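Local structure of nuclear fusion protein BIK1 (Saccharomyces cerevisiae, 6FC5) at residues Gly22-Val27 / Met36-Asp41. The protein binds microtubules, probably through its CAP-Gly domain, and is required for nuclear fusion, chromosome disjunction and nuclear segregation during mitosis. Sequence-based numbering, arbitrary orientation.
Sequences GQLKYV and MFAGVD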
loop_
_atom_site.group_PDB
_atom_site.type_symbol
_atom_site.label_atom_id
_atom_site.label_comp_id
_atom_site.label_asym_id
_atom_site.label_seq_id
_atom_site.Cartn_x
_atom_site.Cartn_y
_atom_site.Cartn_z
ATOM N N GLY A 22 -3.212 8.286 1.058
ATOM C CA GLY A 22 -2.038 7.408 1.215
ATOM C C GLY A 22 -1.161 7.316 -0.033
ATOM O O GLY A 22 -1.683 7.497 -1.126
ATOM N N GLN A 23 0.159 7.193 0.171
ATOM C CA GLN A 23 1.087 7.030 -0.897
ATOM C C GLN A 23 1.225 5.508 -1.152
ATOM O O GLN A 23 1.468 4.741 -0.233
ATOM C CB GLN A 23 2.427 7.682 -0.579
ATOM C CG GLN A 23 3.286 7.711 -1.826
ATOM C CD GLN A 23 4.558 8.432 -1.646
ATOM O OE1 GLN A 23 5.062 8.459 -0.579
ATOM N NE2 GLN A 23 5.119 9.001 -2.738
ATOM N N LEU A 24 1.036 5.068 -2.373
ATOM C CA LEU A 24 1.276 3.675 -2.782
ATOM C C LEU A 24 2.781 3.398 -2.769
ATOM O O LEU A 24 3.531 4.060 -3.509
ATOM C CB LEU A 24 0.687 3.402 -4.167
ATOM C CG LEU A 24 0.803 1.910 -4.566
ATOM C CD1 LEU A 24 -0.016 0.977 -3.674
ATOM C CD2 LEU A 24 0.309 1.825 -6.038
ATOM N N LYS A 25 3.207 2.402 -2.002
ATOM C CA LYS A 25 4.639 2.074 -1.875
ATOM C C LYS A 25 5.018 0.666 -2.297
ATOM O O LYS A 25 6.235 0.358 -2.430
ATOM C CB LYS A 25 5.168 2.322 -0.447
ATOM C CG LYS A 25 4.854 3.702 0.135
ATOM C CD LYS A 25 5.418 4.878 -0.537
ATOM C CE LYS A 25 6.901 5.021 -0.313
ATOM N NZ LYS A 25 7.192 5.352 1.087
ATOM N N TYR A 26 4.054 -0.246 -2.378
ATOM C CA TYR A 26 4.350 -1.650 -2.654
ATOM C C TYR A 26 3.095 -2.246 -3.247
ATOM O O TYR A 26 1.999 -1.924 -2.786
ATOM C CB TYR A 26 4.707 -2.388 -1.341
ATOM C CG TYR A 26 4.879 -3.849 -1.468
ATOM C CD1 TYR A 26 6.010 -4.408 -2.063
ATOM C CD2 TYR A 26 3.880 -4.716 -1.043
ATOM C CE1 TYR A 26 6.072 -5.791 -2.295
ATOM C CE2 TYR A 26 4.007 -6.089 -1.227
ATOM C CZ TYR A 26 5.095 -6.610 -1.862
ATOM O OH TYR A 26 5.162 -8.009 -1.968
ATOM N N VAL A 27 3.267 -3.192 -4.160
ATOM C CA VAL A 27 2.177 -4.033 -4.629
ATOM C C VAL A 27 2.662 -5.469 -4.712
ATOM O O VAL A 27 3.582 -5.754 -5.412
ATOM C CB VAL A 27 1.670 -3.507 -6.002
ATOM C CG1 VAL A 27 0.615 -4.445 -6.537
ATOM C CG2 VAL A 27 1.071 -2.099 -5.901
ATOM N N MET A 36 -3.033 -10.599 -3.054
ATOM C CA MET A 36 -2.185 -9.502 -3.323
ATOM C C MET A 36 -2.584 -8.298 -2.482
ATOM O O MET A 36 -3.733 -8.130 -2.163
ATOM C CB MET A 36 -2.258 -9.142 -4.806
ATOM C CG MET A 36 -1.698 -10.168 -5.769
ATOM S SD MET A 36 0.010 -10.620 -5.495
ATOM C CE MET A 36 0.460 -11.754 -6.868
ATOM N N PHE A 37 -1.604 -7.446 -2.193
ATOM C CA PHE A 37 -1.754 -6.331 -1.322
ATOM C C PHE A 37 -1.143 -5.085 -1.893
ATOM O O PHE A 37 -0.168 -5.129 -2.604
ATOM C CB PHE A 37 -1.098 -6.605 0.021
ATOM C CG PHE A 37 -1.828 -7.635 0.818
ATOM C CD1 PHE A 37 -2.837 -7.272 1.664
ATOM C CD2 PHE A 37 -1.528 -8.974 0.643
ATOM C CE1 PHE A 37 -3.599 -8.198 2.365
ATOM C CE2 PHE A 37 -2.276 -9.928 1.353
ATOM C CZ PHE A 37 -3.311 -9.540 2.183
ATOM N N ALA A 38 -1.736 -3.950 -1.552
ATOM C CA ALA A 38 -1.110 -2.674 -1.708
ATOM C C ALA A 38 -0.510 -2.294 -0.376
ATOM O O ALA A 38 -1.223 -2.318 0.639
ATOM C CB ALA A 38 -2.133 -1.680 -2.110
ATOM N N GLY A 39 0.728 -1.886 -0.359
ATOM C CA GLY A 39 1.315 -1.340 0.837
ATOM C C GLY A 39 1.289 0.146 0.659
ATOM O O GLY A 39 1.776 0.667 -0.360
ATOM N N VAL A 40 0.696 0.841 1.619
ATOM C CA VAL A 40 0.535 2.274 1.560
ATOM C C VAL A 40 1.131 2.954 2.806
ATOM O O VAL A 40 1.113 2.372 3.915
ATOM C CB VAL A 40 -0.945 2.731 1.387
ATOM C CG1 VAL A 40 -1.611 2.092 0.189
ATOM C CG2 VAL A 40 -1.770 2.415 2.609
ATOM N N ASP A 41 1.623 4.168 2.611
ATOM C CA ASP A 41 2.065 4.988 3.684
ATOM C C ASP A 41 0.986 6.100 3.885
ATOM O O ASP A 41 0.786 6.931 3.022
ATOM C CB ASP A 41 3.396 5.593 3.392
ATOM C CG ASP A 41 3.981 6.393 4.592
ATOM O OD1 ASP A 41 3.264 6.601 5.611
ATOM O OD2 ASP A 41 5.182 6.831 4.517
HETATM O O HOH W 1 6.429 7.538 2.553
#
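Lys-25 and Asp-41 run side by side and point the same way, the lysine CG lying 4.0 Å from the aspartate CB. The lysine chain, its CG beside the backbone N (chi1 -51°), bends at chi2, chi3 and chi4, which shortens its reach and keeps NZ beside the carboxylate. NZ and OD2 stay beyond salt-bridge distance, and a water accepts from NZ. Both ends are also tied to the chain segment beyond: NZ to the carbonyl of Gln-60, OD2 to the amide of Glu-62, while OD1 takes Ser-66 OG and Leu-43 N. A short carboxylate with two acceptor oxygens suits such a buried, many-bonded place.

The antiparallel hairpin of this CAP-Gly domain, a family of the SH3 clan, has a classic beta bulge: Lys-25 and Tyr-26 both face Gly-39, and the register shifts by one, so that Tyr-26 joins Gln-23 and Asp-41 on one face and Val-27 joins Leu-24 on the other. Lys-25 N donates to Gly-39 O at 2.8 Å, and Tyr-26 N adds a weak bond to the same oxygen. Gly-39 N returns a 2.7 Å bond to Tyr-26 O. Glycine, lacking a side chain, lets the backbones close up: Tyr-26 CB is 4.2 Å from Gly-39 CA, and Gly-39 N sits at the tyrosine ring's edge; that ring meets Tyr-58 edge-to-face.

On the other face, Leu-24 sets its CD1 3.7 Å from Ala-38 CB and 4.3 Å from Val-40 CG1, apolar groups suited to their covers: Ile-79 over Leu-24, Val-75 over Ala-38, Leu-68 and Ile-70 against Val-40.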